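Local coordinates for probable enoyl-CoA hydratase/isomerase (Pseudomonas aeruginosa PAO1, PDB 5YLO), which probably isomerises 3-enoyl-CoA esters to 2-enoyl-CoA esters, so that beta-oxidation of unsaturated fatty acids can proceed, at residues Ile15-Asn21 against Ala52-Ser58; Ala66-Trp71 against Ser82-Thr86; Val107-Gly113 against Ser130-Lys134. All blocks are in the same frame, centred on the assembly; numbering follows the deposited sequence.

The three contacts follow one another along a crotonase-fold chain. Interaction 1 pairs two parallel strands of the large sheet, and interaction 3 pairs two short strands of a smaller one; their centres are 15 Å apart, and they touch where Gly57 N meets Asn108 OD1 at 2.8 Å, a probable hydrogen bond. Interaction 2, on helices 68-76 and 85-97, has its centre 23 Å from that of interaction 1 and 21 Å from that of interaction 3, yet its nearest atoms come within about 5 Å of interaction 3. As in other crotonases, the oxyanion hole probably lies there, between the Ala66 region and the start of helix 114-120 after Gly113.

Interaction 1 (Ile15-Asn21 against Ala52-Ser58); sequences IAWLVLN and AVVLGGS
Strands 15-20 and 52-56 run parallel, their axes 4.7 Å apart at 18°, with Ile15 opposite Ala52 and each following residue opposite its counterpart down to Val19 and Gly56. The paired residues are extended, and Asn21 (-133/65) leaves the strand. Hydrogen bonds zigzag between them: Ala16 N to Ala52 O (2.9 Å), Val54 N to Ala16 O (2.8 Å), Leu18 N to Val54 O (2.7 Å), Gly56 N to Leu18 O (2.9 Å) and Leu20 N to Gly56 O (2.8 Å). Val54, a t rotamer, is the most covered residue. Its beta-branched side chain suits a strand, with CG2 3.8 Å from Ile15 CG2 and CG1 3.8 Å from Trp17 CE3, while its CB lies over a face of the indole; helix 191-204 packs on this side. Leu18 (m, t) points to the other face, toward helix 31-46, which links the strands in a beta-alpha-beta unit. Leu18 CD1 reaches Val53 CG1 (3.9 Å), and Leu18 CB lies 4.2 Å from Leu55 CD1. Beyond the strands Ser58, chi1 m, donates from OG to Leu20 O (2.8 Å). Backbone bonds fix the register, apolar side chains pack on both faces, and a hydroxyl satisfies a carbonyl where the pairing ends.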
# COMPACT_ATOMS: atom_id res chain seq x y z
N ILE A 15 -14.16 -6.23 -27.35
CA ILE A 15 -14.27 -6.69 -25.97
C ILE A 15 -14.54 -8.18 -25.99
O ILE A 15 -15.56 -8.62 -26.54
CB ILE A 15 -15.37 -5.94 -25.20
CG1 ILE A 15 -15.14 -4.43 -25.26
CG2 ILE A 15 -15.42 -6.41 -23.75
CD1 ILE A 15 -16.25 -3.61 -24.62
N ALA A 16 -13.64 -8.96 -25.41
CA ALA A 16 -13.80 -10.40 -25.29
C ALA A 16 -14.43 -10.72 -23.94
O ALA A 16 -13.83 -10.46 -22.89
CB ALA A 16 -12.46 -11.12 -25.44
N TRP A 17 -15.63 -11.29 -23.97
CA TRP A 17 -16.35 -11.66 -22.76
C TRP A 17 -16.10 -13.14 -22.47
O TRP A 17 -16.46 -14.00 -23.26
CB TRP A 17 -17.85 -11.39 -22.91
CG TRP A 17 -18.19 -9.95 -23.15
CD1 TRP A 17 -17.95 -9.24 -24.29
CD2 TRP A 17 -18.85 -9.06 -22.25
NE1 TRP A 17 -18.41 -7.95 -24.15
CE2 TRP A 17 -18.97 -7.82 -22.90
CE3 TRP A 17 -19.36 -9.19 -20.95
CZ2 TRP A 17 -19.57 -6.71 -22.30
CZ3 TRP A 17 -19.95 -8.09 -20.36
CH2 TRP A 17 -20.05 -6.86 -21.03
N LEU A 18 -15.46 -13.41 -21.33
CA LEU A 18 -15.20 -14.77 -20.88
C LEU A 18 -16.03 -15.01 -19.63
O LEU A 18 -15.72 -14.47 -18.56
CB LEU A 18 -13.71 -14.98 -20.61
CG LEU A 18 -12.75 -14.43 -21.66
CD1 LEU A 18 -11.31 -14.77 -21.32
CD2 LEU A 18 -13.11 -14.94 -23.04
N VAL A 19 -17.08 -15.81 -19.76
CA VAL A 19 -18.02 -16.06 -18.67
C VAL A 19 -17.87 -17.51 -18.24
O VAL A 19 -18.02 -18.43 -19.05
CB VAL A 19 -19.47 -15.76 -19.08
CG1 VAL A 19 -20.39 -15.86 -17.88
CG2 VAL A 19 -19.56 -14.39 -19.74
N LEU A 20 -17.56 -17.71 -16.95
CA LEU A 20 -17.68 -19.04 -16.36
C LEU A 20 -19.11 -19.53 -16.53
O LEU A 20 -20.06 -18.79 -16.28
CB LEU A 20 -17.30 -19.00 -14.88
CG LEU A 20 -15.82 -19.12 -14.48
CD1 LEU A 20 -14.94 -18.12 -15.21
CD2 LEU A 20 -15.68 -18.95 -12.97
N ASN A 21 -19.27 -20.78 -16.97
CA ASN A 21 -20.59 -21.31 -17.31
C ASN A 21 -20.78 -22.69 -16.69
O ASN A 21 -20.92 -23.70 -17.38
CB ASN A 21 -20.80 -21.36 -18.82
CG ASN A 21 -22.26 -21.48 -19.19
OD1 ASN A 21 -22.57 -21.18 -20.44
ND2 ASN A 21 -23.10 -21.83 -18.36
N ALA A 52 -9.94 -5.38 -24.87
CA ALA A 52 -10.28 -5.45 -23.46
C ALA A 52 -10.94 -6.80 -23.21
O ALA A 52 -11.59 -7.36 -24.09
CB ALA A 52 -11.21 -4.30 -23.04
N VAL A 53 -10.76 -7.32 -22.00
CA VAL A 53 -11.23 -8.65 -21.63
C VAL A 53 -12.09 -8.54 -20.38
O VAL A 53 -11.69 -7.89 -19.41
CB VAL A 53 -10.07 -9.63 -21.41
CG1 VAL A 53 -10.59 -10.98 -20.95
CG2 VAL A 53 -9.25 -9.77 -22.68
N VAL A 54 -13.26 -9.18 -20.41
CA VAL A 54 -14.18 -9.21 -19.28
C VAL A 54 -14.28 -10.64 -18.79
O VAL A 54 -14.45 -11.57 -19.59
CB VAL A 54 -15.56 -8.66 -19.65
CG1 VAL A 54 -16.52 -8.80 -18.48
CG2 VAL A 54 -15.46 -7.20 -20.08
N LEU A 55 -14.16 -10.83 -17.47
CA LEU A 55 -14.31 -12.13 -16.83
C LEU A 55 -15.53 -12.08 -15.93
O LEU A 55 -15.56 -11.30 -14.97
CB LEU A 55 -13.06 -12.49 -16.03
CG LEU A 55 -13.06 -13.87 -15.36
CD1 LEU A 55 -13.08 -14.97 -16.41
CD2 LEU A 55 -11.85 -14.01 -14.45
N GLY A 56 -16.53 -12.91 -16.23
CA GLY A 56 -17.77 -12.89 -15.49
C GLY A 56 -18.22 -14.29 -15.12
O GLY A 56 -17.72 -15.29 -15.63
N GLY A 57 -19.18 -14.33 -14.20
CA GLY A 57 -19.82 -15.57 -13.81
C GLY A 57 -21.23 -15.67 -14.37
O GLY A 57 -21.81 -14.71 -14.88
N SER A 58 -21.79 -16.87 -14.27
CA SER A 58 -23.14 -17.14 -14.74
C SER A 58 -24.08 -17.32 -13.57
O SER A 58 -23.72 -17.91 -12.55
CB SER A 58 -23.18 -18.39 -15.63
OG SER A 58 -22.72 -18.10 -16.94

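Interaction 2 (Ala66-Trp71 against Ser82-Thr86); sequences ADLAEW and SYGWT
Ala66, extended at phi/psi -68/142, leads into helix 68-76 and directs its CB toward the second segment, 3.4 Å from Trp85 CZ2; a small methyl lets the backbone come close to the indole. Asp67 is the N-cap. With chi1 t, its OD1 accepts from Glu70 N at 2.5 Å, satisfying an amide that the first helical turn leaves without a backbone partner, while OD2 forms a salt bridge with Arg22. Trp71 N bonds back to Asp67 O at 3.2 Å. Glu70 is the polar centre: chi1 and chi2 are t and chi3 is near 93°, bringing OE1 to 2.7 Å from Tyr83 OH, which donates to it. The same oxygen also accepts from Ile31 N and lies near the plane of the Trp85 ring, 4.1 Å from its CD1. A long carboxylate side chain can gather these partners from a helix turn. Trp71, chi1 t, sets CD1 3.8 Å from Tyr83 CE2, which sits at the edge of the indole; Trp71 CA is also 3.8 Å from Tyr83 CE2. The nearest CA pair, Trp71 CA to Tyr83 CA, is 7.9 Å apart, so mainly side chains make the contact. On the second segment Tyr83 and Trp85, both chi1 t, flank Gly84, the N-cap of helix 85-97. A glycerol about 5 Å from the Trp85 side chain probably came from the crystallisation liquor. In crotonase-fold enzymes the peptide NH after the Ala-Gly pair of this loop supplies one half of the oxyanion hole; by analogy Ala66 N probably does so here, the capped helix start bordering the acyl-CoA pocket.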
# COMPACT_ATOMS: atom_id res chain seq x y z
N ALA A 66 -12.77 -23.82 -5.74
CA ALA A 66 -12.39 -25.12 -6.28
C ALA A 66 -13.56 -26.09 -6.20
O ALA A 66 -14.32 -26.10 -5.22
CB ALA A 66 -11.19 -25.68 -5.52
N ASP A 67 -13.69 -26.92 -7.23
CA ASP A 67 -14.76 -27.92 -7.29
C ASP A 67 -14.42 -29.05 -6.32
O ASP A 67 -13.53 -29.86 -6.59
CB ASP A 67 -14.93 -28.44 -8.71
CG ASP A 67 -16.15 -29.33 -8.86
OD1 ASP A 67 -16.04 -30.54 -8.58
OD2 ASP A 67 -17.21 -28.81 -9.25
N LEU A 68 -15.14 -29.11 -5.20
CA LEU A 68 -14.88 -30.15 -4.21
C LEU A 68 -15.30 -31.52 -4.71
O LEU A 68 -14.69 -32.53 -4.33
CB LEU A 68 -15.60 -29.83 -2.90
CG LEU A 68 -15.30 -28.49 -2.20
CD1 LEU A 68 -13.82 -28.13 -2.31
CD2 LEU A 68 -16.19 -27.37 -2.73
N ALA A 69 -16.32 -31.59 -5.57
CA ALA A 69 -16.76 -32.88 -6.10
C ALA A 69 -15.68 -33.52 -6.96
O ALA A 69 -15.42 -34.72 -6.86
CB ALA A 69 -18.06 -32.70 -6.89
N GLU A 70 -15.04 -32.72 -7.82
CA GLU A 70 -13.94 -33.24 -8.63
C GLU A 70 -12.78 -33.69 -7.75
O GLU A 70 -12.17 -34.73 -8.00
CB GLU A 70 -13.48 -32.18 -9.63
CG GLU A 70 -12.25 -32.60 -10.41
CD GLU A 70 -11.90 -31.61 -11.50
OE1 GLU A 70 -11.09 -30.69 -11.24
OE2 GLU A 70 -12.45 -31.74 -12.61
N TRP A 71 -12.46 -32.90 -6.73
CA TRP A 71 -11.42 -33.30 -5.79
C TRP A 71 -11.81 -34.57 -5.04
O TRP A 71 -10.95 -35.41 -4.75
CB TRP A 71 -11.14 -32.17 -4.80
CG TRP A 71 -10.21 -32.56 -3.69
CD1 TRP A 71 -8.85 -32.54 -3.72
CD2 TRP A 71 -10.58 -33.02 -2.39
NE1 TRP A 71 -8.35 -32.97 -2.52
CE2 TRP A 71 -9.39 -33.27 -1.68
CE3 TRP A 71 -11.80 -33.26 -1.75
CZ2 TRP A 71 -9.38 -33.74 -0.37
CZ3 TRP A 71 -11.79 -33.72 -0.45
CH2 TRP A 71 -10.59 -33.96 0.23
N SER A 82 -1.83 -37.66 -8.53
CA SER A 82 -1.83 -37.28 -9.94
C SER A 82 -2.82 -36.17 -10.26
O SER A 82 -2.77 -35.62 -11.36
CB SER A 82 -2.12 -38.50 -10.81
OG SER A 82 -2.31 -38.13 -12.17
N TYR A 83 -3.72 -35.85 -9.33
CA TYR A 83 -4.64 -34.73 -9.52
C TYR A 83 -3.85 -33.44 -9.69
O TYR A 83 -3.10 -33.03 -8.80
CB TYR A 83 -5.57 -34.64 -8.31
CG TYR A 83 -6.71 -33.66 -8.47
CD1 TYR A 83 -7.29 -33.42 -9.70
CD2 TYR A 83 -7.21 -32.97 -7.37
CE1 TYR A 83 -8.34 -32.53 -9.84
CE2 TYR A 83 -8.25 -32.08 -7.49
CZ TYR A 83 -8.81 -31.86 -8.73
OH TYR A 83 -9.85 -30.96 -8.86
N GLY A 84 -4.01 -32.80 -10.85
CA GLY A 84 -3.21 -31.64 -11.17
C GLY A 84 -3.96 -30.32 -11.10
O GLY A 84 -3.72 -29.43 -11.93
N TRP A 85 -4.85 -30.18 -10.12
CA TRP A 85 -5.66 -28.97 -10.03
C TRP A 85 -4.80 -27.76 -9.65
O TRP A 85 -4.89 -26.70 -10.28
CB TRP A 85 -6.79 -29.15 -9.03
CG TRP A 85 -7.68 -27.95 -8.93
CD1 TRP A 85 -8.82 -27.71 -9.63
CD2 TRP A 85 -7.48 -26.81 -8.08
NE1 TRP A 85 -9.35 -26.49 -9.28
CE2 TRP A 85 -8.55 -25.92 -8.32
CE3 TRP A 85 -6.51 -26.46 -7.14
CZ2 TRP A 85 -8.67 -24.70 -7.66
CZ3 TRP A 85 -6.63 -25.25 -6.48
CH2 TRP A 85 -7.70 -24.39 -6.74
N THR A 86 -3.99 -27.90 -8.60
CA THR A 86 -3.14 -26.79 -8.16
C THR A 86 -2.25 -26.30 -9.29
O THR A 86 -2.08 -25.09 -9.48
CB THR A 86 -2.30 -27.22 -6.95
OG1 THR A 86 -3.16 -27.44 -5.83
CG2 THR A 86 -1.29 -26.14 -6.60

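Interaction 3 (Val107-Gly113 against Ser130-Lys134); sequences VNGSAVG and SARFK
Three backbone hydrogen bonds join the segments in parallel: Ala111 N to Arg132 O (2.8 Å), Lys134 N to Ala111 O (3.2 Å) and Gly113 N to Lys134 O (3.0 Å). They set Ala111 opposite Phe133 and Val112 opposite Lys134. Two polar side chains look elsewhere, Asn108 OD1 to Gly57 N and Ser130 OG to Asp188. Gly113, at phi 61°, occupies a conformation glycine adopts easily and is the N-cap of helix 114-120; in crotonase-fold enzymes that helix start supplies the other oxyanion-hole NH, probably here too. Small aliphatic side chains pack round the Phe133 ring (chi1 m) on the buried side: Val107 CG1 lies 3.8 Å from Ala131 CB and 3.6 Å from Phe133 CZ, and Ala111 CB is 4.2 Å from Phe133 CD2. On the other face Val112 CG1 meets Lys134 CB at 3.8 Å, while the amine end leads away. Strand 132-134 runs between strands 111-112 and 171-172 in a small mixed sheet, and Ala111 and Phe133 both rest on Met116 of helix 114-120.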
# COMPACT_ATOMS: atom_id res chain seq x y z
N VAL A 107 -17.93 -9.06 -11.00
CA VAL A 107 -18.33 -9.89 -9.86
C VAL A 107 -19.84 -9.85 -9.74
O VAL A 107 -20.40 -9.06 -8.97
CB VAL A 107 -17.63 -9.41 -8.57
CG1 VAL A 107 -17.89 -10.39 -7.45
CG2 VAL A 107 -16.14 -9.26 -8.81
N ASN A 108 -20.52 -10.71 -10.50
CA ASN A 108 -21.98 -10.72 -10.51
C ASN A 108 -22.57 -11.30 -9.23
O ASN A 108 -23.72 -10.99 -8.91
CB ASN A 108 -22.47 -11.52 -11.72
CG ASN A 108 -21.79 -12.86 -11.85
OD1 ASN A 108 -20.62 -12.94 -12.24
ND2 ASN A 108 -22.50 -13.93 -11.51
N GLY A 109 -21.82 -12.10 -8.51
CA GLY A 109 -22.29 -12.74 -7.29
C GLY A 109 -21.14 -13.01 -6.35
O GLY A 109 -20.10 -12.35 -6.42
N SER A 110 -21.32 -14.00 -5.48
CA SER A 110 -20.30 -14.29 -4.48
C SER A 110 -19.05 -14.89 -5.11
O SER A 110 -19.12 -15.71 -6.03
CB SER A 110 -20.84 -15.24 -3.41
OG SER A 110 -20.98 -16.56 -3.91
N ALA A 111 -17.89 -14.46 -4.62
CA ALA A 111 -16.59 -15.01 -5.01
C ALA A 111 -15.90 -15.55 -3.77
O ALA A 111 -15.74 -14.83 -2.78
CB ALA A 111 -15.72 -13.95 -5.70
N VAL A 112 -15.50 -16.82 -3.82
CA VAL A 112 -14.98 -17.52 -2.65
C VAL A 112 -13.64 -18.16 -3.00
O VAL A 112 -13.54 -18.85 -4.02
CB VAL A 112 -15.97 -18.58 -2.14
CG1 VAL A 112 -15.41 -19.27 -0.90
CG2 VAL A 112 -17.32 -17.95 -1.84
N GLY A 113 -12.64 -17.94 -2.16
CA GLY A 113 -11.38 -18.65 -2.28
C GLY A 113 -10.70 -18.40 -3.61
O GLY A 113 -10.38 -17.26 -3.97
N SER A 130 -25.25 -7.55 -4.65
CA SER A 130 -25.46 -8.86 -4.03
C SER A 130 -24.15 -9.62 -3.81
O SER A 130 -24.15 -10.60 -3.06
CB SER A 130 -26.39 -9.70 -4.90
OG SER A 130 -25.87 -9.85 -6.21
N ALA A 131 -23.06 -9.19 -4.44
CA ALA A 131 -21.82 -9.95 -4.37
C ALA A 131 -21.31 -10.04 -2.94
O ALA A 131 -21.39 -9.08 -2.16
CB ALA A 131 -20.76 -9.31 -5.27
N ARG A 132 -20.79 -11.21 -2.58
CA ARG A 132 -20.22 -11.48 -1.27
C ARG A 132 -18.85 -12.11 -1.45
O ARG A 132 -18.60 -12.82 -2.43
CB ARG A 132 -21.13 -12.39 -0.44
CG ARG A 132 -22.58 -11.91 -0.36
CD ARG A 132 -22.91 -11.40 1.02
NE ARG A 132 -22.89 -12.47 2.01
CZ ARG A 132 -22.93 -12.29 3.32
NH1 ARG A 132 -22.91 -13.34 4.13
NH2 ARG A 132 -22.98 -11.07 3.82
N PHE A 133 -17.95 -11.86 -0.49
CA PHE A 133 -16.56 -12.27 -0.64
C PHE A 133 -16.11 -13.07 0.57
O PHE A 133 -16.30 -12.64 1.71
CB PHE A 133 -15.66 -11.04 -0.84
CG PHE A 133 -15.95 -10.29 -2.11
CD1 PHE A 133 -16.92 -9.31 -2.14
CD2 PHE A 133 -15.25 -10.58 -3.27
CE1 PHE A 133 -17.20 -8.61 -3.31
CE2 PHE A 133 -15.52 -9.89 -4.44
CZ PHE A 133 -16.49 -8.91 -4.46
N LYS A 134 -15.49 -14.22 0.32
CA LYS A 134 -14.99 -15.11 1.36
C LYS A 134 -13.56 -15.52 1.02
O LYS A 134 -13.22 -15.73 -0.14
CB LYS A 134 -15.87 -16.36 1.50
CG LYS A 134 -17.05 -16.21 2.45
CD LYS A 134 -17.88 -17.49 2.47
CE LYS A 134 -18.66 -17.64 3.76
NZ LYS A 134 -19.41 -18.93 3.77